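Local atomic coordinates of activating signal cointegrator 1 complex subunit 2 (Homo sapiens, PDB entry 6YXQ), a protein that binds polyubiquitin chains and recruits ASCC3 and ALKBH3 to sites of DNA damage, and also helps rescue stalled ribosomes. Residues B[281-286]-B[324-329]; B[329-334]-B[355-360]. All blocks are in the same frame, centred on the assembly; numbering follows the deposited sequence.

Interaction 1 of 2, residues B[281-286]-B[324-329]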
loop_
_atom_site.group_PDB
_atom_site.type_symbol
_atom_site.label_atom_id
_atom_site.label_comp_id
_atom_site.label_asym_id
_atom_site.label_seq_id
_atom_site.Cartn_x
_atom_site.Cartn_y
_atom_site.Cartn_z
ATOM N N TYR B 281 -4.376 11.499 27.158
ATOM C CA TYR B 281 -3.982 10.944 28.447
ATOM C C TYR B 281 -3.540 9.493 28.310
ATOM O O TYR B 281 -2.574 9.064 28.957
ATOM C CB TYR B 281 -5.123 11.048 29.461
ATOM C CG TYR B 281 -4.838 10.259 30.723
ATOM C CD1 TYR B 281 -3.830 10.652 31.594
ATOM C CD2 TYR B 281 -5.542 9.100 31.020
ATOM C CE1 TYR B 281 -3.543 9.927 32.735
ATOM C CE2 TYR B 281 -5.263 8.365 32.164
ATOM C CZ TYR B 281 -4.263 8.785 33.016
ATOM O OH TYR B 281 -3.979 8.061 34.151
ATOM N N ARG B 282 -4.233 8.720 27.473
ATOM C CA ARG B 282 -3.911 7.303 27.365
ATOM C C ARG B 282 -2.494 7.099 26.848
ATOM O O ARG B 282 -1.751 6.258 27.365
ATOM C CB ARG B 282 -4.930 6.598 26.476
ATOM C CG ARG B 282 -6.177 6.139 27.228
ATOM C CD ARG B 282 -5.832 5.126 28.301
ATOM N NE ARG B 282 -5.552 3.801 27.746
ATOM C CZ ARG B 282 -6.487 2.923 27.393
ATOM N NH1 ARG B 282 -7.773 3.228 27.530
ATOM N NH2 ARG B 282 -6.138 1.740 26.901
ATOM N N LEU B 283 -2.076 7.896 25.864
ATOM C CA LEU B 283 -0.725 7.715 25.351
ATOM C C LEU B 283 0.309 8.325 26.278
ATOM O O LEU B 283 1.425 7.811 26.362
ATOM C CB LEU B 283 -0.597 8.273 23.929
ATOM C CG LEU B 283 -0.318 9.735 23.609
ATOM C CD1 LEU B 283 1.162 10.032 23.624
ATOM C CD2 LEU B 283 -0.885 10.027 22.238
ATOM N N ALA B 284 -0.042 9.384 27.007
ATOM C CA ALA B 284 0.881 9.923 28.000
ATOM C C ALA B 284 1.177 8.892 29.088
ATOM O O ALA B 284 2.344 8.635 29.425
ATOM C CB ALA B 284 0.303 11.198 28.607
ATOM N N SER B 285 0.130 8.281 29.642
ATOM C CA SER B 285 0.342 7.305 30.703
ATOM C C SER B 285 0.989 6.036 30.166
ATOM O O SER B 285 1.803 5.414 30.859
ATOM C CB SER B 285 -0.974 6.986 31.398
ATOM O OG SER B 285 -2.023 7.021 30.463
ATOM N N PHE B 286 0.642 5.633 28.938
ATOM C CA PHE B 286 1.346 4.518 28.320
ATOM C C PHE B 286 2.826 4.821 28.189
ATOM O O PHE B 286 3.665 3.952 28.434
ATOM C CB PHE B 286 0.759 4.201 26.947
ATOM C CG PHE B 286 1.588 3.227 26.156
ATOM C CD1 PHE B 286 1.444 1.863 26.350
ATOM C CD2 PHE B 286 2.519 3.673 25.233
ATOM C CE1 PHE B 286 2.209 0.962 25.635
ATOM C CE2 PHE B 286 3.292 2.775 24.515
ATOM C CZ PHE B 286 3.137 1.420 24.715
HETATM N N MSE B 324 4.712 11.407 20.711
HETATM C CA MSE B 324 4.590 12.816 21.082
HETATM C C MSE B 324 4.061 13.676 19.936
HETATM O O MSE B 324 3.323 14.645 20.155
HETATM C CB MSE B 324 5.923 13.370 21.564
HETATM C CG MSE B 324 6.148 13.163 23.038
HETATM SE SE MSE B 324 7.460 11.810 23.321
HETATM C CE MSE B 324 9.037 12.930 23.125
ATOM N N GLU B 325 4.446 13.320 18.710
ATOM C CA GLU B 325 3.920 14.035 17.554
ATOM C C GLU B 325 2.416 13.823 17.419
ATOM O O GLU B 325 1.677 14.761 17.099
ATOM C CB GLU B 325 4.661 13.602 16.290
ATOM C CG GLU B 325 6.134 13.979 16.328
ATOM C CD GLU B 325 6.901 13.573 15.085
ATOM O OE1 GLU B 325 6.567 12.526 14.487
ATOM O OE2 GLU B 325 7.846 14.304 14.714
ATOM N N ILE B 326 1.943 12.601 17.676
ATOM C CA ILE B 326 0.504 12.349 17.699
ATOM C C ILE B 326 -0.170 13.237 18.738
ATOM O O ILE B 326 -1.187 13.899 18.462
ATOM C CB ILE B 326 0.236 10.855 17.968
ATOM C CG1 ILE B 326 0.688 10.013 16.779
ATOM C CG2 ILE B 326 -1.232 10.606 18.248
ATOM C CD1 ILE B 326 0.743 8.539 17.069
ATOM N N PHE B 327 0.382 13.241 19.960
ATOM C CA PHE B 327 -0.151 14.068 21.040
ATOM C C PHE B 327 -0.292 15.518 20.600
ATOM O O PHE B 327 -1.352 16.139 20.766
ATOM C CB PHE B 327 0.757 13.969 22.267
ATOM C CG PHE B 327 0.217 14.663 23.497
ATOM C CD1 PHE B 327 0.370 16.036 23.669
ATOM C CD2 PHE B 327 -0.413 13.936 24.496
ATOM C CE1 PHE B 327 -0.114 16.672 24.803
ATOM C CE2 PHE B 327 -0.894 14.565 25.638
ATOM C CZ PHE B 327 -0.749 15.933 25.792
ATOM N N HIS B 328 0.773 16.072 20.022
ATOM C CA HIS B 328 0.718 17.478 19.650
ATOM C C HIS B 328 -0.233 17.726 18.487
ATOM O O HIS B 328 -0.876 18.779 18.439
ATOM C CB HIS B 328 2.102 18.007 19.306
ATOM C CG HIS B 328 2.114 19.480 19.070
ATOM N ND1 HIS B 328 2.204 20.029 17.811
ATOM C CD2 HIS B 328 2.001 20.519 19.929
ATOM C CE1 HIS B 328 2.163 21.347 17.906
ATOM N NE2 HIS B 328 2.041 21.671 19.180
ATOM N N ILE B 329 -0.333 16.789 17.540
ATOM C CA ILE B 329 -1.259 16.965 16.424
ATOM C C ILE B 329 -2.686 17.080 16.946
ATOM O O ILE B 329 -3.449 17.970 16.541
ATOM C CB ILE B 329 -1.111 15.813 15.413
ATOM C CG1 ILE B 329 0.195 15.937 14.639
ATOM C CG2 ILE B 329 -2.263 15.792 14.435
ATOM C CD1 ILE B 329 0.514 14.717 13.806
#
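L283 reaches across from one helix to the next, setting its two methyls against I326 and the base of F327. Its CG lies between the backbone N and the carbonyl carbon (chi1 84°), and the fork opens toward segment 324-329. CD2 comes within 4.0 Å of I326 CG2 and also approaches the backbone, standing 4.1 Å from F327 N. The other methyl, CD1, meets F327 CB at 4.2 Å. L283 therefore touches the root of F327, while its CG faces the edge of the phenyl ring, near the ring plane, rather than a face. F327 carries CG anti to its N (chi1 -173°), which swings the ring away from I326; there it makes edge-to-face contacts with Y371 and F367. I326 offers only its CG2 branch to the leucine, and its side chain also packs on L260 and W261 of helix 243-266.

The two segments belong to helices 279-300 and 306-340, consecutive in the chain and joined by a short connection: an antiparallel helical hairpin within the largely helical N-terminal region of ASCC2, the part that precedes the ubiquitin-binding CUE domain. The side chains that meet between them are apolar.

On helix 279-300, Y281 and S285 flank L283 in sequence; S285 OG donates to Y281 O at 2.6 Å, coming in at a C=O...donor angle of 138° and tilted from the carbonyl plane. S285 N also bonds that oxygen, so Y281 O is gripped twice. The serine OG lies 3.8 Å above the Y281 ring plane, over the ring centre.

Interaction 2 of 2, residues B[329-334]-B[355-360]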
loop_
_atom_site.group_PDB
_atom_site.type_symbol
_atom_site.label_atom_id
_atom_site.label_comp_id
_atom_site.label_asym_id
_atom_site.label_seq_id
_atom_site.Cartn_x
_atom_site.Cartn_y
_atom_site.Cartn_z
ATOM N N ILE B 329 -0.333 16.789 17.540
ATOM C CA ILE B 329 -1.259 16.965 16.424
ATOM C C ILE B 329 -2.686 17.080 16.946
ATOM O O ILE B 329 -3.449 17.970 16.541
ATOM C CB ILE B 329 -1.111 15.813 15.413
ATOM C CG1 ILE B 329 0.195 15.937 14.639
ATOM C CG2 ILE B 329 -2.263 15.792 14.435
ATOM C CD1 ILE B 329 0.514 14.717 13.806
ATOM N N ILE B 330 -3.050 16.200 17.887
ATOM C CA ILE B 330 -4.400 16.232 18.454
ATOM C C ILE B 330 -4.628 17.527 19.227
ATOM O O ILE B 330 -5.665 18.198 19.075
ATOM C CB ILE B 330 -4.639 15.006 19.350
ATOM C CG1 ILE B 330 -4.484 13.714 18.556
ATOM C CG2 ILE B 330 -6.015 15.083 19.957
ATOM C CD1 ILE B 330 -4.587 12.480 19.401
ATOM N N LEU B 331 -3.674 17.876 20.098
ATOM C CA LEU B 331 -3.782 19.105 20.872
ATOM C C LEU B 331 -4.006 20.308 19.963
ATOM O O LEU B 331 -4.931 21.101 20.173
ATOM C CB LEU B 331 -2.521 19.294 21.714
ATOM C CG LEU B 331 -2.560 20.429 22.735
ATOM C CD1 LEU B 331 -3.532 20.095 23.863
ATOM C CD2 LEU B 331 -1.172 20.715 23.278
ATOM N N ASN B 332 -3.156 20.454 18.942
ATOM C CA ASN B 332 -3.275 21.578 18.023
ATOM C C ASN B 332 -4.635 21.587 17.344
ATOM O O ASN B 332 -5.335 22.609 17.353
ATOM C CB ASN B 332 -2.159 21.529 16.983
ATOM C CG ASN B 332 -2.225 22.689 16.012
ATOM O OD1 ASN B 332 -1.830 23.809 16.336
ATOM N ND2 ASN B 332 -2.741 22.430 14.817
ATOM N N GLN B 333 -5.042 20.437 16.791
ATOM C CA GLN B 333 -6.262 20.388 15.993
ATOM C C GLN B 333 -7.490 20.767 16.810
ATOM O O GLN B 333 -8.377 21.469 16.312
ATOM C CB GLN B 333 -6.438 19.001 15.377
ATOM C CG GLN B 333 -7.637 18.888 14.447
ATOM C CD GLN B 333 -7.389 19.512 13.084
ATOM O OE1 GLN B 333 -6.245 19.683 12.665
ATOM N NE2 GLN B 333 -8.469 19.854 12.385
ATOM N N ILE B 334 -7.569 20.329 18.070
ATOM C CA ILE B 334 -8.804 20.562 18.820
ATOM C C ILE B 334 -8.742 21.750 19.776
ATOM O O ILE B 334 -9.785 22.115 20.344
ATOM C CB ILE B 334 -9.242 19.299 19.585
ATOM C CG1 ILE B 334 -8.346 19.071 20.794
ATOM C CG2 ILE B 334 -9.216 18.108 18.662
ATOM C CD1 ILE B 334 -8.424 17.679 21.327
ATOM N N LEU B 355 -6.351 23.068 29.217
ATOM C CA LEU B 355 -5.994 23.030 30.631
ATOM C C LEU B 355 -6.338 21.681 31.258
ATOM O O LEU B 355 -5.549 21.128 32.034
ATOM C CB LEU B 355 -6.698 24.167 31.368
ATOM C CG LEU B 355 -6.391 25.588 30.879
ATOM C CD1 LEU B 355 -7.273 26.607 31.586
ATOM C CD2 LEU B 355 -4.920 25.929 31.065
ATOM N N GLN B 356 -7.511 21.137 30.936
ATOM C CA GLN B 356 -7.909 19.840 31.471
ATOM C C GLN B 356 -6.943 18.748 31.032
ATOM O O GLN B 356 -6.507 17.917 31.844
ATOM C CB GLN B 356 -9.332 19.518 31.017
ATOM C CG GLN B 356 -9.877 18.200 31.523
ATOM C CD GLN B 356 -11.391 18.195 31.599
ATOM O OE1 GLN B 356 -12.008 19.161 32.051
ATOM N NE2 GLN B 356 -11.999 17.107 31.145
ATOM N N ILE B 357 -6.608 18.729 29.738
ATOM C CA ILE B 357 -5.693 17.716 29.224
ATOM C C ILE B 357 -4.398 17.725 30.018
ATOM O O ILE B 357 -3.880 16.666 30.394
ATOM C CB ILE B 357 -5.428 17.930 27.722
ATOM C CG1 ILE B 357 -6.652 17.553 26.894
ATOM C CG2 ILE B 357 -4.240 17.101 27.267
ATOM C CD1 ILE B 357 -6.479 17.833 25.422
ATOM N N PHE B 358 -3.859 18.915 30.306
ATOM C CA PHE B 358 -2.569 18.919 31.003
ATOM C C PHE B 358 -2.706 18.634 32.499
ATOM O O PHE B 358 -1.841 17.960 33.090
ATOM C CB PHE B 358 -1.838 20.233 30.743
ATOM C CG PHE B 358 -1.117 20.246 29.423
ATOM C CD1 PHE B 358 0.141 19.685 29.302
ATOM C CD2 PHE B 358 -1.723 20.765 28.289
ATOM C CE1 PHE B 358 0.795 19.677 28.084
ATOM C CE2 PHE B 358 -1.073 20.755 27.073
ATOM C CZ PHE B 358 0.185 20.213 26.970
ATOM N N SER B 359 -3.791 19.103 33.118
ATOM C CA SER B 359 -4.054 18.758 34.508
ATOM C C SER B 359 -4.140 17.251 34.703
ATOM O O SER B 359 -3.785 16.742 35.773
ATOM C CB SER B 359 -5.348 19.424 34.965
ATOM O OG SER B 359 -6.470 18.817 34.339
ATOM N N SER B 360 -4.608 16.522 33.690
ATOM C CA SER B 360 -4.766 15.082 33.852
ATOM C C SER B 360 -3.452 14.322 33.744
ATOM O O SER B 360 -3.426 13.121 34.043
ATOM C CB SER B 360 -5.771 14.529 32.834
ATOM O OG SER B 360 -5.482 14.944 31.508
#
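With CG anti to the backbone N (chi1 -171°), L331 extends its methyl fork toward segment 355-360, while F358 sets CG beside its own N (chi1 -81°) and thereby brings the far end of its ring back to that fork. The segments lie on helices 306-340 and 348-359, consecutive in the chain and packed roughly antiparallel in the largely helical N-terminal region of ASCC2.

L331 meets two neighbours, one with each methyl foremost. CD1 reaches I357 CD1 at 4.0 Å, the two aliphatic chains passing alongside and pointing opposite ways. CD2 sits at the ring edge of F358, near the ring plane, 3.8 Å from F358 CE2 and 4.0 Å from F358 CZ; here the leucine lies roughly perpendicular to the phenylalanine side chain. Y371 of helix 365-374 touches both L331 and F358. Cutting L331 back to an alanine is likely to leave I357 CD1 without its methyl partner and the F358 edge without its aliphatic neighbour.

Two serines of segment 355-360 bond back to its backbone. S359 OG donates to Q356 O at 2.7 Å; S360 OG bonds I357 O at 2.6 Å, from above the carbonyl plane at a C=O...donor angle of 116°.

Overall arrangement
Helix 306-340 serves both contacts: interaction 1 holds it to helix 279-300, the helix before it in sequence, and interaction 2 to helix 348-359, the one after. I329 belongs to both segment pairs, and the contact centres lie about 9 Å apart. Both are buried and join apolar side chains, with a leucine at the middle, but interaction 1 lies nearer the chain centre (about 16 Å against 21 Å). Its leucine comes from the flanking helix and leans partly on backbone, whereas in interaction 2 the shared helix supplies the leucine, which meets side chains alone. The F327 ring joins the two, its CZ lying 4.0 Å from I357 CG2.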